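Local structure of protein TP_0956 (Treponema pallidum subsp. pallidum, 3U64) at residues A[128-133]-A[137-142]; A[119-124]-A[149-154]. The protein is a tetratricopeptide-repeat lipoprotein that probably serves as the T-component of a TRAP transporter, taking part in protein-protein interactions. One frame throughout, in Å; residues are numbered along the deposited sequence.

Interaction 1 of 2, residues A[128-133]-A[137-142]; sequences FTREVF and EQRLHK. With SO4 (sulfate ion), chain C.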
loop_
_atom_site.group_PDB
_atom_site.type_symbol
_atom_site.label_atom_id
_atom_site.label_comp_id
_atom_site.label_asym_id
_atom_site.label_seq_id
_atom_site.Cartn_x
_atom_site.Cartn_y
_atom_site.Cartn_z
ATOM N N PHE A 128 4.704 -25.906 -26.190
ATOM C CA PHE A 128 4.625 -26.629 -24.917
ATOM C C PHE A 128 3.220 -26.585 -24.314
ATOM O O PHE A 128 2.723 -27.592 -23.795
ATOM C CB PHE A 128 5.633 -26.054 -23.907
ATOM C CG PHE A 128 5.672 -26.806 -22.586
ATOM C CD1 PHE A 128 6.712 -27.691 -22.310
ATOM C CD2 PHE A 128 4.673 -26.620 -21.619
ATOM C CE1 PHE A 128 6.751 -28.401 -21.089
ATOM C CE2 PHE A 128 4.706 -27.314 -20.398
ATOM C CZ PHE A 128 5.741 -28.206 -20.133
ATOM N N THR A 129 2.600 -25.408 -24.366
ATOM C CA THR A 129 1.279 -25.196 -23.777
ATOM C C THR A 129 0.176 -25.992 -24.479
ATOM O O THR A 129 -0.716 -26.529 -23.827
ATOM C CB THR A 129 0.906 -23.695 -23.761
ATOM O OG1 THR A 129 1.894 -22.974 -23.016
ATOM C CG2 THR A 129 -0.459 -23.497 -23.107
ATOM N N ARG A 130 0.238 -26.058 -25.805
ATOM C CA ARG A 130 -0.736 -26.813 -26.579
ATOM C C ARG A 130 -0.592 -28.306 -26.281
ATOM O O ARG A 130 -1.580 -29.031 -26.139
ATOM C CB ARG A 130 -0.544 -26.550 -28.071
ATOM C CG ARG A 130 -1.767 -26.854 -28.930
ATOM C CD ARG A 130 -1.684 -26.123 -30.271
ATOM N NE ARG A 130 -2.926 -26.167 -31.050
ATOM C CZ ARG A 130 -3.924 -25.293 -30.930
ATOM N NH1 ARG A 130 -3.846 -24.304 -30.044
ATOM N NH2 ARG A 130 -5.005 -25.411 -31.694
ATOM N N GLU A 131 0.651 -28.764 -26.189
ATOM C CA GLU A 131 0.907 -30.172 -25.934
ATOM C C GLU A 131 0.475 -30.537 -24.530
ATOM O O GLU A 131 -0.283 -31.483 -24.325
ATOM C CB GLU A 131 2.396 -30.490 -26.117
ATOM C CG GLU A 131 2.884 -30.223 -27.512
ATOM C CD GLU A 131 2.041 -30.935 -28.551
ATOM O OE1 GLU A 131 1.992 -32.185 -28.511
ATOM O OE2 GLU A 131 1.418 -30.246 -29.393
ATOM N N VAL A 132 0.962 -29.772 -23.558
ATOM C CA VAL A 132 0.810 -30.158 -22.166
ATOM C C VAL A 132 -0.669 -30.161 -21.771
ATOM O O VAL A 132 -1.078 -30.915 -20.907
ATOM C CB VAL A 132 1.663 -29.255 -21.215
ATOM C CG1 VAL A 132 0.940 -27.947 -20.898
ATOM C CG2 VAL A 132 2.007 -29.992 -19.943
ATOM N N PHE A 133 -1.475 -29.329 -22.418
ATOM C CA PHE A 133 -2.906 -29.298 -22.108
ATOM C C PHE A 133 -3.771 -29.988 -23.172
ATOM O O PHE A 133 -4.982 -29.774 -23.216
ATOM C CB PHE A 133 -3.383 -27.856 -21.919
ATOM C CG PHE A 133 -2.853 -27.196 -20.671
ATOM C CD1 PHE A 133 -3.135 -27.722 -19.413
ATOM C CD2 PHE A 133 -2.099 -26.039 -20.749
ATOM C CE1 PHE A 133 -2.656 -27.115 -18.266
ATOM C CE2 PHE A 133 -1.630 -25.415 -19.592
ATOM C CZ PHE A 133 -1.904 -25.956 -18.357
ATOM N N GLU A 137 -2.529 -38.190 -23.528
ATOM C CA GLU A 137 -1.529 -38.596 -22.550
ATOM C C GLU A 137 -0.151 -38.761 -23.163
ATOM O O GLU A 137 0.865 -38.480 -22.516
ATOM C CB GLU A 137 -1.930 -39.886 -21.851
ATOM C CG GLU A 137 -1.169 -40.103 -20.576
ATOM C CD GLU A 137 -1.460 -39.017 -19.550
ATOM O OE1 GLU A 137 -2.360 -38.179 -19.808
ATOM O OE2 GLU A 137 -0.789 -39.003 -18.489
ATOM N N GLN A 138 -0.126 -39.225 -24.406
ATOM C CA GLN A 138 1.126 -39.467 -25.112
ATOM C C GLN A 138 1.829 -38.162 -25.502
ATOM O O GLN A 138 3.057 -38.064 -25.458
ATOM C CB GLN A 138 0.870 -40.327 -26.347
ATOM C CG GLN A 138 1.902 -40.157 -27.432
ATOM C CD GLN A 138 1.610 -41.039 -28.621
ATOM O OE1 GLN A 138 0.957 -42.078 -28.487
ATOM N NE2 GLN A 138 2.081 -40.629 -29.798
ATOM N N ARG A 139 1.044 -37.159 -25.874
ATOM C CA ARG A 139 1.594 -35.838 -26.141
ATOM C C ARG A 139 2.055 -35.187 -24.832
ATOM O O ARG A 139 3.109 -34.547 -24.780
ATOM C CB ARG A 139 0.573 -34.964 -26.894
ATOM C CG ARG A 139 0.259 -35.487 -28.326
ATOM C CD ARG A 139 -0.913 -34.754 -29.004
ATOM N NE ARG A 139 -0.686 -33.311 -29.126
ATOM C CZ ARG A 139 -1.632 -32.430 -29.443
ATOM N NH1 ARG A 139 -2.879 -32.834 -29.666
ATOM N NH2 ARG A 139 -1.332 -31.145 -29.529
ATOM N N LEU A 140 1.282 -35.371 -23.769
ATOM C CA LEU A 140 1.659 -34.822 -22.460
ATOM C C LEU A 140 3.005 -35.399 -22.002
ATOM O O LEU A 140 3.929 -34.659 -21.627
ATOM C CB LEU A 140 0.576 -35.140 -21.441
ATOM C CG LEU A 140 0.807 -34.748 -19.982
ATOM C CD1 LEU A 140 1.119 -33.265 -19.867
ATOM C CD2 LEU A 140 -0.433 -35.095 -19.174
ATOM N N HIS A 141 3.104 -36.724 -22.056
ATOM C CA HIS A 141 4.306 -37.441 -21.653
ATOM C C HIS A 141 5.499 -37.126 -22.554
ATOM O O HIS A 141 6.635 -37.030 -22.085
ATOM C CB HIS A 141 4.036 -38.955 -21.644
ATOM C CG HIS A 141 5.231 -39.775 -21.270
ATOM N ND1 HIS A 141 6.174 -40.182 -22.192
ATOM C CD2 HIS A 141 5.644 -40.256 -20.073
ATOM C CE1 HIS A 141 7.115 -40.880 -21.580
ATOM N NE2 HIS A 141 6.815 -40.942 -20.295
ATOM N N LYS A 142 5.249 -36.956 -23.849
ATOM C CA LYS A 142 6.344 -36.681 -24.767
ATOM C C LYS A 142 6.913 -35.301 -24.493
ATOM O O LYS A 142 8.131 -35.112 -24.512
ATOM C CB LYS A 142 5.903 -36.791 -26.225
ATOM C CG LYS A 142 7.055 -36.716 -27.226
ATOM C CD LYS A 142 6.575 -36.865 -28.674
ATOM C CE LYS A 142 5.875 -35.593 -29.151
ATOM N NZ LYS A 142 5.183 -35.753 -30.463
HETATM S S SO4 C . -4.223 -29.503 -31.263
HETATM O O1 SO4 C . -4.239 -30.727 -32.061
HETATM O O2 SO4 C . -2.842 -29.034 -31.124
HETATM O O3 SO4 C . -4.997 -28.483 -31.962
HETATM O O4 SO4 C . -4.824 -29.764 -29.950
HETATM O O HOH W 1 3.965 -33.432 -27.393
#
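Glu131 and Arg139 show how a charged pair can satisfy itself and still serve other partners. Arg139 grips the carboxylate side-on, giving one nitrogen to each oxygen. Arg139 NE reaches Glu131 OE1 at 3.0 Å in an almost straight bond (175°), on the syn side but well out of the carboxylate plane. Arg139 NH2 reaches Glu131 OE2 at 2.9 Å, from above that plane. Both acceptors lie close to the guanidinium plane, whereas the two flat groups are twisted 40° apart. A bend at chi3 turns the NE/NH2 edge of the guanidinium to the glutamate. Glu131 OE1 takes a second bond, from a water that also donates to Arg139 O and so ties the carboxylate to the neighbouring helix backbone.

Beyond the glutamate, Arg139 NH2 gives a 3.0 Å bond to O2 of a sulfate, probably from the crystallisation liquor. Arg130, its chain extended, holds the same ion more loosely through weak bonds from NE and NH2. Beneath the polar layer Leu140 CD1 presses on Val132 CG2 at 3.4 Å, a tight apolar contact. Asp136 OD1 accepts from Arg139 N. The axes of segments 128-132 and 137-142 run at 135° to each other, N to C: two consecutive short helices, joined by a short loop and packed obliquely, bridged by a bidentate Glu-Arg salt bridge in an all-helical protein of the TPR clan.

Interaction 2 of 2, residues A[119-124]-A[149-154]; sequences SSLETA and RVDVGT. With SO4 (sulfate ion), chain E.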
loop_
_atom_site.group_PDB
_atom_site.type_symbol
_atom_site.label_atom_id
_atom_site.label_comp_id
_atom_site.label_asym_id
_atom_site.label_seq_id
_atom_site.Cartn_x
_atom_site.Cartn_y
_atom_site.Cartn_z
ATOM N N SER A 119 5.018 -19.484 -19.098
ATOM C CA SER A 119 5.611 -18.885 -20.300
ATOM C C SER A 119 7.129 -19.087 -20.336
ATOM O O SER A 119 7.739 -19.024 -21.396
ATOM C CB SER A 119 5.193 -17.427 -20.522
ATOM O OG SER A 119 5.596 -16.602 -19.450
ATOM N N SER A 120 7.730 -19.364 -19.183
ATOM C CA SER A 120 9.123 -19.806 -19.154
ATOM C C SER A 120 9.278 -21.143 -19.897
ATOM O O SER A 120 10.185 -21.287 -20.708
ATOM C CB SER A 120 9.654 -19.888 -17.716
ATOM O OG SER A 120 10.755 -20.779 -17.601
ATOM N N LEU A 121 8.388 -22.108 -19.648
ATOM C CA LEU A 121 8.396 -23.363 -20.415
ATOM C C LEU A 121 8.070 -23.136 -21.892
ATOM O O LEU A 121 8.705 -23.724 -22.778
ATOM C CB LEU A 121 7.470 -24.427 -19.792
ATOM C CG LEU A 121 8.023 -24.937 -18.448
ATOM C CD1 LEU A 121 7.021 -25.730 -17.640
ATOM C CD2 LEU A 121 9.282 -25.745 -18.667
ATOM N N GLU A 122 7.108 -22.264 -22.166
ATOM C CA GLU A 122 6.735 -21.984 -23.547
ATOM C C GLU A 122 7.876 -21.345 -24.351
ATOM O O GLU A 122 8.033 -21.603 -25.550
ATOM C CB GLU A 122 5.487 -21.101 -23.618
ATOM C CG GLU A 122 4.997 -20.861 -25.058
ATOM C CD GLU A 122 4.376 -22.109 -25.682
ATOM O OE1 GLU A 122 4.065 -23.064 -24.934
ATOM O OE2 GLU A 122 4.194 -22.137 -26.923
ATOM N N THR A 123 8.658 -20.502 -23.695
ATOM C CA THR A 123 9.825 -19.870 -24.312
ATOM C C THR A 123 10.884 -20.919 -24.635
ATOM O O THR A 123 11.485 -20.899 -25.707
ATOM C CB THR A 123 10.449 -18.806 -23.367
ATOM O OG1 THR A 123 9.641 -17.626 -23.374
ATOM C CG2 THR A 123 11.850 -18.441 -23.807
ATOM N N ALA A 124 11.101 -21.840 -23.699
ATOM C CA ALA A 124 12.111 -22.884 -23.855
ATOM C C ALA A 124 11.719 -23.960 -24.864
ATOM O O ALA A 124 12.589 -24.573 -25.496
ATOM C CB ALA A 124 12.429 -23.521 -22.514
ATOM N N ARG A 149 16.635 -30.762 -15.673
ATOM C CA ARG A 149 16.745 -30.272 -14.307
ATOM C C ARG A 149 16.637 -28.759 -14.290
ATOM O O ARG A 149 16.178 -28.170 -13.314
ATOM C CB ARG A 149 18.057 -30.730 -13.673
ATOM C CG ARG A 149 18.012 -32.191 -13.214
ATOM C CD ARG A 149 19.396 -32.780 -12.953
ATOM N NE ARG A 149 19.914 -32.470 -11.627
ATOM C CZ ARG A 149 19.587 -33.133 -10.519
ATOM N NH1 ARG A 149 18.720 -34.135 -10.573
ATOM N NH2 ARG A 149 20.122 -32.793 -9.352
ATOM N N VAL A 150 17.046 -28.136 -15.390
ATOM C CA VAL A 150 16.965 -26.691 -15.522
ATOM C C VAL A 150 15.504 -26.203 -15.468
ATOM O O VAL A 150 15.249 -25.061 -15.087
ATOM C CB VAL A 150 17.689 -26.232 -16.822
ATOM C CG1 VAL A 150 17.233 -24.870 -17.272
ATOM C CG2 VAL A 150 19.192 -26.240 -16.604
ATOM N N ASP A 151 14.562 -27.084 -15.821
ATOM C CA ASP A 151 13.135 -26.744 -15.890
ATOM C C ASP A 151 12.358 -27.033 -14.605
ATOM O O ASP A 151 11.161 -26.765 -14.527
ATOM C CB ASP A 151 12.461 -27.491 -17.044
ATOM C CG ASP A 151 13.151 -27.253 -18.365
ATOM O OD1 ASP A 151 13.356 -26.073 -18.699
ATOM O OD2 ASP A 151 13.496 -28.241 -19.061
ATOM N N VAL A 152 13.039 -27.576 -13.605
ATOM C CA VAL A 152 12.371 -28.047 -12.405
ATOM C C VAL A 152 11.698 -26.919 -11.627
ATOM O O VAL A 152 10.548 -27.050 -11.238
ATOM C CB VAL A 152 13.319 -28.850 -11.511
ATOM C CG1 VAL A 152 12.667 -29.110 -10.163
ATOM C CG2 VAL A 152 13.696 -30.169 -12.215
ATOM N N GLY A 153 12.398 -25.808 -11.425
ATOM C CA GLY A 153 11.800 -24.648 -10.785
ATOM C C GLY A 153 10.478 -24.272 -11.432
ATOM O O GLY A 153 9.467 -24.027 -10.756
ATOM N N THR A 154 10.472 -24.262 -12.758
ATOM C CA THR A 154 9.303 -23.813 -13.508
ATOM C C THR A 154 8.157 -24.809 -13.359
ATOM O O THR A 154 7.011 -24.421 -13.110
ATOM C CB THR A 154 9.659 -23.566 -15.005
ATOM O OG1 THR A 154 10.809 -22.717 -15.073
ATOM C CG2 THR A 154 8.500 -22.902 -15.756
HETATM S S SO4 E . 18.845 -35.341 -6.500
HETATM O O1 SO4 E . 19.475 -34.044 -6.761
HETATM O O2 SO4 E . 18.634 -36.083 -7.748
HETATM O O3 SO4 E . 19.735 -36.092 -5.611
HETATM O O4 SO4 E . 17.556 -35.135 -5.844
#
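Thr154 presents its two branches to two neighbouring residues of helix 96-124, its methyl to Leu121 and its hydroxyl to Ser120. The leucine and threonine side chains run past each other in opposite directions, so that Leu121 CG comes to lie 3.4 Å from Thr154 CG2, closer than ordinary van der Waals contact. Leu121 CD1 stays near the same methyl, and the other branch, CD2, turns to Asp151 and lies 4.0 Å from its CB, the two chains meeting at a slant. The leucine thus straddles the start of the partner helix, one methyl on each of two residues that are three apart in sequence.

On the polar side Ser120 OG and Thr154 OG1 are hydrogen-bonded at 3.2 Å, and either hydroxyl could be the donor. The threonine torsion (chi1 -51°) sets its hydroxyl beside its own backbone N and leaves CG2 anti to that N, which explains how a single residue can meet both the serine and the leucine. The stronger partner of Ser120 OG is Arg66 NE. Arg66 NH2 also forms a salt bridge with Asp151 OD1, while Asp151 OD2 is bonded to Tyr125 OH and to Thr148 N, so that the aspartate is firmly placed where Leu121 CD2 meets it.

All four touching residues are buried. The contact joins the C-terminal end of helix 96-124 to the N-terminal end of helix 152-166; helix 66-89 packs against Ser120 and Thr154, and Phe128 of helix 128-132 adjoins Leu121.

How the interactions relate
Interactions 1 and 2 illustrate how a local contact can sit within a longer-range one: the helix pair of interaction 1 lies wholly in the chain between the two segments of interaction 2. Their centres are 14 Å apart and they meet directly. Glu122 OE1 probably accepts a hydrogen bond from Thr129 N at 2.8 Å, near the start of helix 128-132, and Phe128 CZ packs on Leu121 CD1 at 3.7 Å. Leu121 therefore belongs to both neighbourhoods. A sulfate bridges Arg130 and Arg139 in interaction 1; a second lies apart from the packing of interaction 2, on Arg149 and Ser195 N. Both ions probably come from the crystallisation liquor and mark no known site.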